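Putative D-lactate dehydrogenase (PDB 4ZGS) probably reduces pyruvate to D-lactate with NADH during fermentation in the chloroplasts of the green alga Chlamydomonas reinhardtii. Local coordinates at residues S135-A140 / A193-K198; A145-L150 / V174-K179; P53-K56 / D60-F63; K47-G52 / N345-T350; D292-E295 / G299-F302. One frame throughout, in Å; residues are numbered along the deposited sequence.

Interaction 1 (S135-A140 / A193-K198); sequences SPESVA and AARILK
The guanidinium of R195, whose NH1 lies 4.1 Å from CG of E137, is gripped both by its own chain and by the second subunit. NE bonds to OE1 of Q192, one turn back on its own helix, and NH2 reaches the carbonyl oxygen of I200 of the second subunit. The chain leaves the helix with CG anti to the backbone N (chi1 178°), runs straight to CD and bends at chi3, which brings NH1 obliquely up to CG of E137. The two charged groups are neighbours without pairing: E137 OE2 stands 4.8 Å from R195 NH1, their planes 36° apart, and this oxygen makes its salt bridge to R177 of the second subunit instead. Beneath this polar layer A140 brings the two helices into contact. Its CB sits 3.6 Å from the backbone N of A193 and 3.8 Å from CD1 of I196. Small alanines suit these places because a methyl group can approach the other helix's backbone directly, while the longer isoleucine reaches across from the next turn. The short axes cross at -57°, 9.9 Å apart. A140 also lies beside I189, which binds NAD. Buried methyls therefore join the two helices, while the charged rim is turned to the subunit interface, where the carboxylate of E137 probably helps to balance the positive charges of R195 and R177 of the second subunit.

Interaction 2 (A145-L150 / V174-K179); sequences ALIFAL and VEMRHK
M176 lays its thioether over one face of the F148 ring, a Met-aromatic contact with SD 4.1 Å from the ring centroid and 21° off the ring normal. The terminal methyl, CE, is over the same face, but the model sets it too close to the ring carbons for its exact place to be trusted. The methionine gets there by an unusual first torsion (chi1 -134°), followed by a straight middle bond and a final bend at chi3, so that the last two atoms turn across the phenyl group while the CB end points at the helix. F148 is likewise off a standard rotamer, with chi1 at -94°, and its ring swings toward the loop. The third partner is I147, whose CG2 branch comes within 3.8 Å of M176 SD. A flexible side chain with a polarisable sulfur suits this place because it can touch a flat ring and a branched methyl together. An alanine in place of F148 is likely to open a gap beneath the thioether and leave the end of M176 less firmly fixed. The loop partner is itself shaped by a type I turn from M176 to K179, closed by K179 N to M176 O (3.1 Å). I200 of helix 188-200 packs on both F148 and M176, and A145 of the second subunit packs on F148. On another side, I147 lies against M262 and I264 of strand 261-265, so helix 136-151 is held between the parallel sheet of the coenzyme domain, the loop leading to strand 180-184 and the partner subunit.

Interaction 3 (P53-K56 / D60-F63); sequences PMQK and DTYF
F63 presents the rim of its ring, not a face, to the helix end carrying M54 and Q55. Its CZ is 4.0 Å from CB of M54, and CE2 is 4.3 Å from CG of Q55, both carbons lying near the ring plane. The aromatic edge thus meets the root of one side chain and the second methylene of the other. With CG anti to the carbonyl carbon (chi1 -70°), the phenyl group reaches up from the strand to the helix. The long axes of M54 and F63 cross obliquely, and the methionine then bends at chi2 and chi3, which carries its CE toward T61, 4.3 Å from CG2. T61 turns its two branches to different partners: OG1 meets the aliphatic CG of Q55 at 3.7 Å, while CG2 faces the carbonyl oxygen of M54 at 4.2 Å. A threonine is apt here, since its methyl fits against the helix and its hydroxyl lies at the less buried margin, where the extended Q55 runs outward. Flexible M54 fills the buried side, against C39 of the neighbouring strand. P53, lacking an N-H, coincides with a kink in the helix just before this contact. T61 and F63 point toward the helix, as alternate residues of a strand do, and Y62 between them packs against Y62 of the third subunit. Strand 36-39, helix 44-57 and strand 60-63 form a beta-alpha-beta crossover, and the contact closes its second half, where the chain leaves the helix and returns to the parallel sheet at strand 60-63, an edge strand within this chain.

Interaction 4 (K47-G52 / N345-T350); sequences KDFLAG and NNICTT
F49 and L50 carry the close-packed part of this helix pair, meeting I347 and C348. The CE1 corner of the F49 ring is 3.9 Å from CG2 of I347 and from CB of C348, with the phenylalanine and isoleucine side chains at about a right angle. A chi1 of 95°, away from the usual staggered values, lays the ring over L50, whose CB sits above its centre. L50 in turn sends CD1 to within 3.7 Å of C348 SG; the sulfur is placed anti to its backbone N (chi1 175°), which aims it at the leucine. Cysteine is small enough to let the backbones come together here, the CA atoms of L50 and C348 being 5.9 Å apart. Replacing F49 with an alanine would probably leave I347 and C348 without their aromatic partner and open a gap between the helices. The other edge is looser and wetter. There one water donates to F49 O and to N345 OD1, the latter at 2.7 Å, bridging helices whose side chains do not touch at this point. The carbonyl of F49 suits a water because P53, one turn on, has no N-H to offer it, and an exposed asparagine gives the water a second acceptor. Helix 44-57 also widens to a pi-type turn at 47-51, around F49 and L50. The short axes run in roughly the same direction, 23° apart and 9.6 Å at closest; helix 341-359 packs on helix 44-57, whose M54 lies against C39 of strand 36-39.

Interaction 5 (D292-E295 / G299-F302); sequences DVYE and GLFF. With NAD (nicotinamide-adenine-dinucleotide), chain I.
The chain runs extended through V293 and Y294, and after the turn G299 has a positive phi (82°), with L300 and F301 facing the stretch from D292 to Y294. At those angles a CB on G299 would press against the preceding carbonyl oxygen, which explains the glycine. The backbone carbonyl of D292 meets the F301 ring, O to CE2 being 3.9 Å. Beyond it, CD2 of L300 touches CD2 of Y294 at 4.4 Å, a loose apolar contact from an oblique direction. Y294 stretches out with CG anti to its backbone N (chi1 176°), which carries the ring past L300 to meet that of F321, and its hydroxyl makes a weak bond to Q320. These residues belong to the long loop that follows strand 286-291 of the Rossmann-type coenzyme domain; the nicotinamide end of NAD lies next to its start. D292 stands there as one of the residues of the coenzyme pocket. Its carboxylate is fixed on both oxygens: OD1 accepts from T333 OG1 and the N of T336, and OD2 accepts from the N of A337. OD2 also lies 3.0 Å from O7N of the nicotinamide carboxamide. An aspartate suits the spot, since its short arm lets two oxygens gather backbone and hydroxyl donors from a neighbouring loop. F301 packs against H335 of that same loop, and F302 brings its own ring to H335 at about 45°. At the outer end L300 rests on Y166 of the second subunit.

Overall arrangement
Four of the contacts form two pairs, with interaction 5 at the coenzyme. Interactions 3 and 4 share helix 44-57, with centres 10 Å apart, and interactions 1 and 2 share helix 136-151, with centres 14 Å apart; L197 CD2 touches I147 CD1 at 4.2 Å. The pairs meet where S135 OG lies 2.8 Å from N346 OD1, bringing the start of helix 136-151 against helix 341-359. Interaction 5 touches the coenzyme itself, whereas side chains of interaction 4 (I347) and interaction 1 (A140) stay about 8 and 9 Å from it. Interactions 1 and 2 also meet across the interface with the second subunit: E137 of one subunit forms a salt bridge with R177 of the other.

Interaction 1 (S135-A140 / A193-K198)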
# COMPACT_ATOMS: atom_id res chain seq x y z
N SER A 135 22.28 3.24 22.21
CA SER A 135 21.63 4.33 22.96
C SER A 135 20.24 3.96 23.41
O SER A 135 19.37 3.74 22.60
CB SER A 135 21.51 5.60 22.11
OG SER A 135 22.74 6.00 21.56
N PRO A 136 20.03 3.92 24.72
CA PRO A 136 18.77 3.45 25.30
C PRO A 136 17.62 4.39 24.94
O PRO A 136 16.45 3.98 24.94
CB PRO A 136 19.06 3.47 26.82
CG PRO A 136 20.19 4.43 26.97
CD PRO A 136 21.02 4.28 25.74
N GLU A 137 17.94 5.64 24.63
CA GLU A 137 16.94 6.57 24.11
C GLU A 137 16.35 6.10 22.79
O GLU A 137 15.14 6.26 22.58
CB GLU A 137 17.53 7.97 23.91
CG GLU A 137 17.68 8.74 25.16
CD GLU A 137 18.96 8.44 25.85
OE1 GLU A 137 19.66 7.51 25.38
OE2 GLU A 137 19.21 9.11 26.88
N SER A 138 17.18 5.58 21.90
CA SER A 138 16.70 5.15 20.58
C SER A 138 15.58 4.15 20.70
O SER A 138 14.53 4.32 20.08
CB SER A 138 17.81 4.55 19.73
OG SER A 138 18.64 5.57 19.19
N VAL A 139 15.81 3.13 21.52
CA VAL A 139 14.87 2.03 21.69
C VAL A 139 13.63 2.51 22.42
O VAL A 139 12.50 2.32 21.95
CB VAL A 139 15.57 0.83 22.43
CG1 VAL A 139 14.62 -0.32 22.67
CG2 VAL A 139 16.78 0.36 21.64
N ALA A 140 13.82 3.24 23.53
CA ALA A 140 12.68 3.75 24.31
C ALA A 140 11.84 4.70 23.46
O ALA A 140 10.65 4.65 23.52
CB ALA A 140 13.15 4.45 25.57
N ALA A 193 12.07 4.70 28.97
CA ALA A 193 10.68 4.63 28.53
C ALA A 193 9.84 5.29 29.60
O ALA A 193 8.97 6.10 29.32
CB ALA A 193 10.24 3.19 28.26
N ALA A 194 10.15 4.96 30.84
CA ALA A 194 9.53 5.60 32.01
C ALA A 194 9.75 7.12 32.03
O ALA A 194 8.79 7.86 32.23
CB ALA A 194 10.06 4.99 33.26
N ARG A 195 10.98 7.58 31.78
CA ARG A 195 11.25 9.02 31.75
C ARG A 195 10.40 9.71 30.70
O ARG A 195 9.73 10.70 31.00
CB ARG A 195 12.73 9.31 31.47
CG ARG A 195 13.03 10.81 31.38
CD ARG A 195 14.47 11.14 30.94
NE ARG A 195 14.78 10.58 29.61
CZ ARG A 195 14.35 11.10 28.46
NH1 ARG A 195 14.67 10.54 27.30
NH2 ARG A 195 13.56 12.17 28.46
N ILE A 196 10.43 9.21 29.46
CA ILE A 196 9.67 9.79 28.34
C ILE A 196 8.16 9.78 28.59
O ILE A 196 7.46 10.80 28.37
CB ILE A 196 9.95 9.03 27.01
CG1 ILE A 196 11.40 9.17 26.55
CG2 ILE A 196 9.07 9.56 25.92
CD1 ILE A 196 11.85 8.06 25.53
N LEU A 197 7.64 8.65 29.04
CA LEU A 197 6.19 8.52 29.18
C LEU A 197 5.66 9.39 30.34
O LEU A 197 4.57 9.96 30.23
CB LEU A 197 5.80 7.04 29.32
CG LEU A 197 5.87 6.22 28.00
CD1 LEU A 197 5.99 4.72 28.21
CD2 LEU A 197 4.65 6.51 27.13
N LYS A 198 6.44 9.52 31.42
CA LYS A 198 6.09 10.44 32.53
C LYS A 198 6.10 11.86 31.98
O LYS A 198 5.26 12.69 32.30
CB LYS A 198 7.08 10.30 33.69
CG LYS A 198 6.80 11.14 34.91
CD LYS A 198 5.59 10.59 35.61
CE LYS A 198 5.42 11.12 37.03
NZ LYS A 198 4.45 10.24 37.75

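Interaction 2 (A145-L150 / V174-K179)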
# COMPACT_ATOMS: atom_id res chain seq x y z
N ALA A 145 7.08 5.74 20.03
CA ALA A 145 6.67 5.99 18.64
C ALA A 145 5.47 5.10 18.26
O ALA A 145 4.48 5.57 17.73
CB ALA A 145 7.84 5.76 17.72
N LEU A 146 5.58 3.82 18.57
CA LEU A 146 4.54 2.87 18.28
C LEU A 146 3.29 3.28 18.99
O LEU A 146 2.18 3.16 18.46
CB LEU A 146 4.96 1.45 18.70
CG LEU A 146 6.15 0.84 17.95
CD1 LEU A 146 6.36 -0.61 18.35
CD2 LEU A 146 6.01 0.98 16.46
N ILE A 147 3.44 3.74 20.23
CA ILE A 147 2.27 4.11 21.01
C ILE A 147 1.52 5.26 20.32
O ILE A 147 0.31 5.18 20.05
CB ILE A 147 2.64 4.45 22.45
CG1 ILE A 147 2.94 3.14 23.20
CG2 ILE A 147 1.45 5.13 23.18
CD1 ILE A 147 3.68 3.34 24.52
N PHE A 148 2.26 6.28 19.92
CA PHE A 148 1.61 7.40 19.28
C PHE A 148 0.92 7.00 17.98
O PHE A 148 -0.21 7.39 17.77
CB PHE A 148 2.61 8.53 19.05
CG PHE A 148 2.61 9.54 20.18
CD1 PHE A 148 1.63 10.51 20.27
CD2 PHE A 148 3.60 9.52 21.15
CE1 PHE A 148 1.64 11.43 21.28
CE2 PHE A 148 3.61 10.43 22.16
CZ PHE A 148 2.63 11.38 22.22
N ALA A 149 1.59 6.20 17.15
CA ALA A 149 1.09 5.84 15.85
C ALA A 149 -0.22 5.07 16.02
O ALA A 149 -1.20 5.39 15.36
CB ALA A 149 2.15 5.00 15.06
N LEU A 150 -0.24 4.10 16.92
CA LEU A 150 -1.46 3.34 17.19
C LEU A 150 -2.60 4.19 17.76
O LEU A 150 -3.76 4.05 17.38
CB LEU A 150 -1.17 2.20 18.16
CG LEU A 150 -0.31 1.06 17.61
CD1 LEU A 150 0.13 0.14 18.76
CD2 LEU A 150 -1.08 0.29 16.56
N VAL A 174 -7.17 8.59 20.45
CA VAL A 174 -7.28 8.67 21.90
C VAL A 174 -6.17 9.55 22.49
O VAL A 174 -5.05 9.54 21.98
CB VAL A 174 -7.23 7.26 22.50
CG1 VAL A 174 -6.56 7.28 23.84
CG2 VAL A 174 -8.63 6.70 22.60
N GLU A 175 -6.48 10.29 23.56
CA GLU A 175 -5.47 11.08 24.29
C GLU A 175 -4.56 10.27 25.20
O GLU A 175 -5.02 9.38 25.91
CB GLU A 175 -6.14 12.15 25.15
CG GLU A 175 -6.43 13.44 24.44
CD GLU A 175 -7.03 14.50 25.36
OE1 GLU A 175 -7.12 14.26 26.60
OE2 GLU A 175 -7.44 15.56 24.82
N MET A 176 -3.29 10.62 25.21
CA MET A 176 -2.37 9.94 26.12
C MET A 176 -2.19 10.59 27.49
O MET A 176 -1.78 9.90 28.44
CB MET A 176 -1.02 9.82 25.42
CG MET A 176 -0.36 8.45 25.50
SD MET A 176 1.09 8.67 24.52
CE MET A 176 0.26 9.38 23.12
N ARG A 177 -2.58 11.85 27.63
CA ARG A 177 -2.15 12.64 28.78
C ARG A 177 -2.36 11.99 30.14
O ARG A 177 -1.43 11.95 30.94
CB ARG A 177 -2.79 14.02 28.86
CG ARG A 177 -2.20 14.76 30.07
CD ARG A 177 -2.36 16.28 30.09
NE ARG A 177 -1.61 16.84 31.21
CZ ARG A 177 -1.49 18.13 31.49
NH1 ARG A 177 -2.07 19.05 30.72
NH2 ARG A 177 -0.75 18.51 32.53
N HIS A 178 -3.54 11.55 30.48
CA HIS A 178 -3.64 11.03 31.85
C HIS A 178 -3.65 9.51 31.97
O HIS A 178 -3.95 8.97 33.03
CB HIS A 178 -4.81 11.71 32.55
CG HIS A 178 -4.58 13.17 32.78
ND1 HIS A 178 -5.11 14.15 31.97
CD2 HIS A 178 -3.83 13.82 33.70
CE1 HIS A 178 -4.72 15.34 32.39
NE2 HIS A 178 -3.93 15.16 33.44
N LYS A 179 -3.37 8.81 30.87
CA LYS A 179 -3.40 7.35 30.85
C LYS A 179 -2.39 6.66 31.79
O LYS A 179 -1.30 7.17 32.03
CB LYS A 179 -3.15 6.86 29.42
CG LYS A 179 -4.15 7.42 28.43
CD LYS A 179 -5.56 7.04 28.87
CE LYS A 179 -6.62 7.85 28.13
NZ LYS A 179 -6.77 7.38 26.71

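Interaction 3 (P53-K56 / D60-F63)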
# COMPACT_ATOMS: atom_id res chain seq x y z
N PRO A 53 33.55 5.82 8.03
CA PRO A 53 34.47 5.79 9.18
C PRO A 53 35.58 4.75 9.08
O PRO A 53 36.71 5.01 9.52
CB PRO A 53 33.55 5.45 10.36
CG PRO A 53 32.16 5.91 9.91
CD PRO A 53 32.13 5.70 8.42
N MET A 54 35.28 3.60 8.47
CA MET A 54 36.24 2.51 8.42
C MET A 54 37.40 2.82 7.50
O MET A 54 38.54 2.43 7.79
CB MET A 54 35.59 1.20 7.96
CG MET A 54 34.55 0.66 8.91
SD MET A 54 35.07 -0.71 9.94
CE MET A 54 35.15 -2.05 8.76
N GLN A 55 37.12 3.52 6.41
CA GLN A 55 38.15 3.75 5.41
C GLN A 55 39.02 4.93 5.85
O GLN A 55 40.11 5.13 5.30
CB GLN A 55 37.52 4.01 4.04
CG GLN A 55 36.40 3.00 3.70
CD GLN A 55 35.75 3.19 2.32
OE1 GLN A 55 34.57 3.48 2.22
NE2 GLN A 55 36.52 2.97 1.26
N LYS A 56 38.58 5.67 6.87
CA LYS A 56 39.43 6.69 7.48
C LYS A 56 40.47 6.10 8.43
O LYS A 56 41.50 6.72 8.68
CB LYS A 56 38.59 7.75 8.21
CG LYS A 56 37.91 8.73 7.26
CD LYS A 56 37.06 9.75 8.00
CE LYS A 56 36.34 10.68 7.02
NZ LYS A 56 35.38 11.63 7.64
N ASP A 60 42.82 -0.88 4.03
CA ASP A 60 42.17 -1.88 3.17
C ASP A 60 40.98 -2.41 3.92
O ASP A 60 41.13 -3.03 4.98
CB ASP A 60 43.08 -3.05 2.81
CG ASP A 60 44.25 -2.64 1.93
OD1 ASP A 60 44.09 -1.67 1.14
OD2 ASP A 60 45.33 -3.27 2.02
N THR A 61 39.79 -2.13 3.40
CA THR A 61 38.57 -2.63 4.00
C THR A 61 37.65 -3.15 2.89
O THR A 61 37.33 -2.43 1.95
CB THR A 61 37.87 -1.54 4.86
OG1 THR A 61 37.97 -0.28 4.20
CG2 THR A 61 38.57 -1.42 6.21
N TYR A 62 37.29 -4.43 3.00
CA TYR A 62 36.48 -5.14 2.02
C TYR A 62 35.00 -5.21 2.45
O TYR A 62 34.66 -5.78 3.50
CB TYR A 62 37.04 -6.55 1.83
CG TYR A 62 36.44 -7.32 0.66
CD1 TYR A 62 35.48 -6.76 -0.18
CD2 TYR A 62 36.81 -8.65 0.44
CE1 TYR A 62 34.94 -7.49 -1.22
CE2 TYR A 62 36.28 -9.37 -0.57
CZ TYR A 62 35.35 -8.80 -1.41
OH TYR A 62 34.83 -9.57 -2.44
N PHE A 63 34.11 -4.62 1.65
CA PHE A 63 32.68 -4.69 1.99
C PHE A 63 31.92 -5.67 1.08
O PHE A 63 31.77 -5.43 -0.12
CB PHE A 63 32.07 -3.29 1.92
CG PHE A 63 32.53 -2.36 3.02
CD1 PHE A 63 31.92 -2.41 4.28
CD2 PHE A 63 33.61 -1.49 2.83
CE1 PHE A 63 32.35 -1.55 5.32
CE2 PHE A 63 34.06 -0.66 3.87
CZ PHE A 63 33.44 -0.69 5.11

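Interaction 4 (K47-G52 / N345-T350)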
# COMPACT_ATOMS: atom_id res chain seq x y z
N LYS A 47 26.62 0.66 4.54
CA LYS A 47 27.45 1.53 3.73
C LYS A 47 27.34 2.94 4.26
O LYS A 47 28.31 3.66 4.36
CB LYS A 47 27.07 1.48 2.25
CG LYS A 47 27.34 0.16 1.54
CD LYS A 47 26.75 0.19 0.13
CE LYS A 47 27.05 -1.09 -0.68
NZ LYS A 47 26.72 -0.91 -2.15
N ASP A 48 26.13 3.37 4.55
CA ASP A 48 25.94 4.74 5.01
C ASP A 48 26.67 5.04 6.34
O ASP A 48 27.37 6.02 6.43
CB ASP A 48 24.45 5.06 5.12
CG ASP A 48 23.72 5.03 3.76
OD1 ASP A 48 24.36 5.17 2.69
OD2 ASP A 48 22.47 4.89 3.77
N PHE A 49 26.42 4.24 7.38
CA PHE A 49 26.93 4.55 8.71
C PHE A 49 28.36 4.01 8.94
O PHE A 49 29.10 4.57 9.73
CB PHE A 49 25.97 4.04 9.80
CG PHE A 49 26.30 2.66 10.37
CD1 PHE A 49 27.06 2.53 11.56
CD2 PHE A 49 25.86 1.50 9.74
CE1 PHE A 49 27.36 1.26 12.11
CE2 PHE A 49 26.16 0.22 10.29
CZ PHE A 49 26.90 0.11 11.47
N LEU A 50 28.75 2.93 8.27
CA LEU A 50 29.96 2.21 8.68
C LEU A 50 31.16 2.47 7.75
O LEU A 50 32.24 2.83 8.22
CB LEU A 50 29.71 0.70 8.78
CG LEU A 50 30.84 -0.14 9.39
CD1 LEU A 50 31.47 0.52 10.70
CD2 LEU A 50 30.37 -1.56 9.67
N ALA A 51 31.00 2.21 6.45
CA ALA A 51 32.10 2.27 5.47
C ALA A 51 32.94 3.55 5.48
O ALA A 51 34.16 3.50 5.36
CB ALA A 51 31.53 2.04 4.03
N GLY A 52 32.32 4.71 5.63
CA GLY A 52 33.06 5.96 5.66
C GLY A 52 34.03 6.04 6.81
O GLY A 52 35.23 6.31 6.62
N ASN A 345 26.17 5.27 15.29
CA ASN A 345 27.43 5.94 15.61
C ASN A 345 28.12 5.29 16.80
O ASN A 345 29.28 4.95 16.70
CB ASN A 345 27.20 7.43 15.82
CG ASN A 345 26.92 8.14 14.51
OD1 ASN A 345 27.32 7.67 13.44
ND2 ASN A 345 26.23 9.28 14.57
N ASN A 346 27.40 5.04 17.88
CA ASN A 346 27.93 4.29 19.00
C ASN A 346 28.51 2.97 18.50
O ASN A 346 29.65 2.59 18.80
CB ASN A 346 26.84 4.00 20.04
CG ASN A 346 26.32 5.25 20.75
OD1 ASN A 346 25.37 5.17 21.54
ND2 ASN A 346 26.92 6.40 20.46
N ILE A 347 27.71 2.28 17.69
CA ILE A 347 28.08 0.99 17.12
C ILE A 347 29.34 1.08 16.26
O ILE A 347 30.24 0.27 16.42
CB ILE A 347 26.93 0.41 16.27
CG1 ILE A 347 25.75 0.01 17.15
CG2 ILE A 347 27.42 -0.77 15.45
CD1 ILE A 347 24.52 -0.42 16.36
N CYS A 348 29.42 2.07 15.37
CA CYS A 348 30.61 2.22 14.51
C CYS A 348 31.85 2.52 15.35
O CYS A 348 32.87 1.83 15.22
CB CYS A 348 30.43 3.32 13.46
SG CYS A 348 31.83 3.72 12.43
N THR A 349 31.76 3.54 16.20
CA THR A 349 32.94 3.97 16.94
C THR A 349 33.38 2.91 17.96
O THR A 349 34.57 2.67 18.11
CB THR A 349 32.68 5.27 17.65
OG1 THR A 349 31.94 5.01 18.83
CG2 THR A 349 31.93 6.21 16.78
N THR A 350 32.43 2.21 18.58
CA THR A 350 32.79 1.14 19.49
C THR A 350 33.45 -0.04 18.80
O THR A 350 34.38 -0.64 19.36
CB THR A 350 31.56 0.59 20.25
OG1 THR A 350 31.11 1.56 21.21
CG2 THR A 350 31.92 -0.70 20.99
O HOH W 1 28.28 5.76 11.80

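Interaction 5 (D292-E295 / G299-F302)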
# COMPACT_ATOMS: atom_id res chain seq x y z
N ASP A 292 8.20 -4.48 17.73
CA ASP A 292 9.42 -4.40 16.95
C ASP A 292 10.03 -5.80 16.83
O ASP A 292 11.05 -5.99 16.18
CB ASP A 292 10.41 -3.43 17.60
CG ASP A 292 11.56 -3.05 16.67
OD1 ASP A 292 11.23 -2.68 15.52
OD2 ASP A 292 12.78 -3.13 17.08
N VAL A 293 9.41 -6.76 17.50
CA VAL A 293 9.97 -8.11 17.66
C VAL A 293 8.88 -9.19 17.72
O VAL A 293 7.75 -8.92 18.15
CB VAL A 293 10.86 -8.19 18.95
CG1 VAL A 293 12.10 -7.31 18.82
CG2 VAL A 293 10.03 -7.84 20.21
N TYR A 294 9.23 -10.41 17.30
CA TYR A 294 8.32 -11.56 17.22
C TYR A 294 9.05 -12.88 17.49
O TYR A 294 10.18 -13.03 17.09
CB TYR A 294 7.64 -11.58 15.86
CG TYR A 294 6.75 -12.76 15.61
CD1 TYR A 294 5.43 -12.78 16.05
CD2 TYR A 294 7.23 -13.88 14.93
CE1 TYR A 294 4.61 -13.87 15.82
CE2 TYR A 294 6.42 -14.97 14.69
CZ TYR A 294 5.11 -14.96 15.14
OH TYR A 294 4.30 -16.04 14.89
N GLU A 295 8.38 -13.87 18.08
CA GLU A 295 9.03 -15.04 18.68
C GLU A 295 10.05 -15.86 17.86
O GLU A 295 11.08 -16.25 18.42
CB GLU A 295 7.96 -16.01 19.14
CG GLU A 295 8.47 -17.20 19.92
CD GLU A 295 7.39 -18.24 20.13
OE1 GLU A 295 6.22 -17.95 19.77
OE2 GLU A 295 7.70 -19.34 20.63
N GLY A 299 15.80 -16.24 10.09
CA GLY A 299 15.50 -16.41 8.68
C GLY A 299 14.37 -15.49 8.25
O GLY A 299 14.19 -15.25 7.05
N LEU A 300 13.63 -14.95 9.21
CA LEU A 300 12.50 -14.05 8.92
C LEU A 300 12.92 -12.58 8.83
O LEU A 300 12.69 -11.92 7.81
CB LEU A 300 11.40 -14.22 9.97
CG LEU A 300 10.07 -13.49 9.75
CD1 LEU A 300 9.37 -13.94 8.48
CD2 LEU A 300 9.14 -13.61 10.98
N PHE A 301 13.47 -12.03 9.90
CA PHE A 301 13.85 -10.61 9.89
C PHE A 301 15.16 -10.28 9.14
O PHE A 301 16.02 -11.13 8.90
CB PHE A 301 13.92 -10.06 11.30
CG PHE A 301 12.59 -9.65 11.87
CD1 PHE A 301 11.54 -10.55 11.94
CD2 PHE A 301 12.39 -8.35 12.32
CE1 PHE A 301 10.30 -10.16 12.48
CE2 PHE A 301 11.15 -7.95 12.86
CZ PHE A 301 10.11 -8.86 12.93
N PHE A 302 15.29 -9.00 8.79
CA PHE A 302 16.44 -8.48 8.05
C PHE A 302 16.57 -9.04 6.64
O PHE A 302 17.61 -8.92 6.00
CB PHE A 302 17.73 -8.79 8.80
CG PHE A 302 17.69 -8.50 10.28
CD1 PHE A 302 17.68 -7.20 10.75
CD2 PHE A 302 17.72 -9.54 11.19
CE1 PHE A 302 17.67 -6.94 12.10
CE2 PHE A 302 17.72 -9.29 12.55
CZ PHE A 302 17.70 -7.99 13.01
PA NAD I . 19.15 -3.67 31.11
O1A NAD I . 19.97 -4.66 31.85
O2A NAD I . 19.65 -2.42 31.73
O5B NAD I . 17.58 -3.88 31.35
C5B NAD I . 17.04 -5.13 31.79
C4B NAD I . 16.37 -4.99 33.12
O4B NAD I . 15.30 -6.03 33.29
C3B NAD I . 17.33 -5.17 34.25
O3B NAD I . 17.26 -4.06 35.18
C2B NAD I . 16.93 -6.39 34.94
O2B NAD I . 17.20 -6.27 36.36
C1B NAD I . 15.48 -6.53 34.69
N9A NAD I . 14.99 -7.83 34.89
C8A NAD I . 15.74 -9.03 35.05
N7A NAD I . 14.88 -10.12 35.24
C5A NAD I . 13.60 -9.61 35.21
C6A NAD I . 12.28 -10.14 35.34
N6A NAD I . 12.06 -11.53 35.56
N1A NAD I . 11.30 -9.36 35.26
C2A NAD I . 11.33 -8.15 35.08
N3A NAD I . 12.43 -7.49 34.94
C4A NAD I . 13.67 -8.16 35.00
O3 NAD I . 19.48 -3.68 29.54
PN NAD I . 18.81 -2.70 28.47
O1N NAD I . 19.80 -1.79 27.84
O2N NAD I . 17.88 -1.75 29.12
O5D NAD I . 18.04 -3.56 27.37
C5D NAD I . 18.66 -4.65 26.67
C4D NAD I . 17.59 -5.26 25.85
O4D NAD I . 17.28 -4.41 24.68
C3D NAD I . 17.97 -6.56 25.28
O3D NAD I . 17.86 -7.62 26.26
C2D NAD I . 16.98 -6.71 24.21
O2D NAD I . 15.78 -7.31 24.77
C1D NAD I . 16.68 -5.35 23.71
N1N NAD I . 17.21 -5.16 22.42
C2N NAD I . 16.41 -4.60 21.40
C3N NAD I . 16.92 -4.42 20.11
C7N NAD I . 16.05 -3.82 19.02
O7N NAD I . 14.85 -4.04 18.99
N7N NAD I . 16.62 -3.01 18.00
C4N NAD I . 18.24 -4.81 19.83
C5N NAD I . 19.04 -5.38 20.84
C6N NAD I . 18.54 -5.55 22.12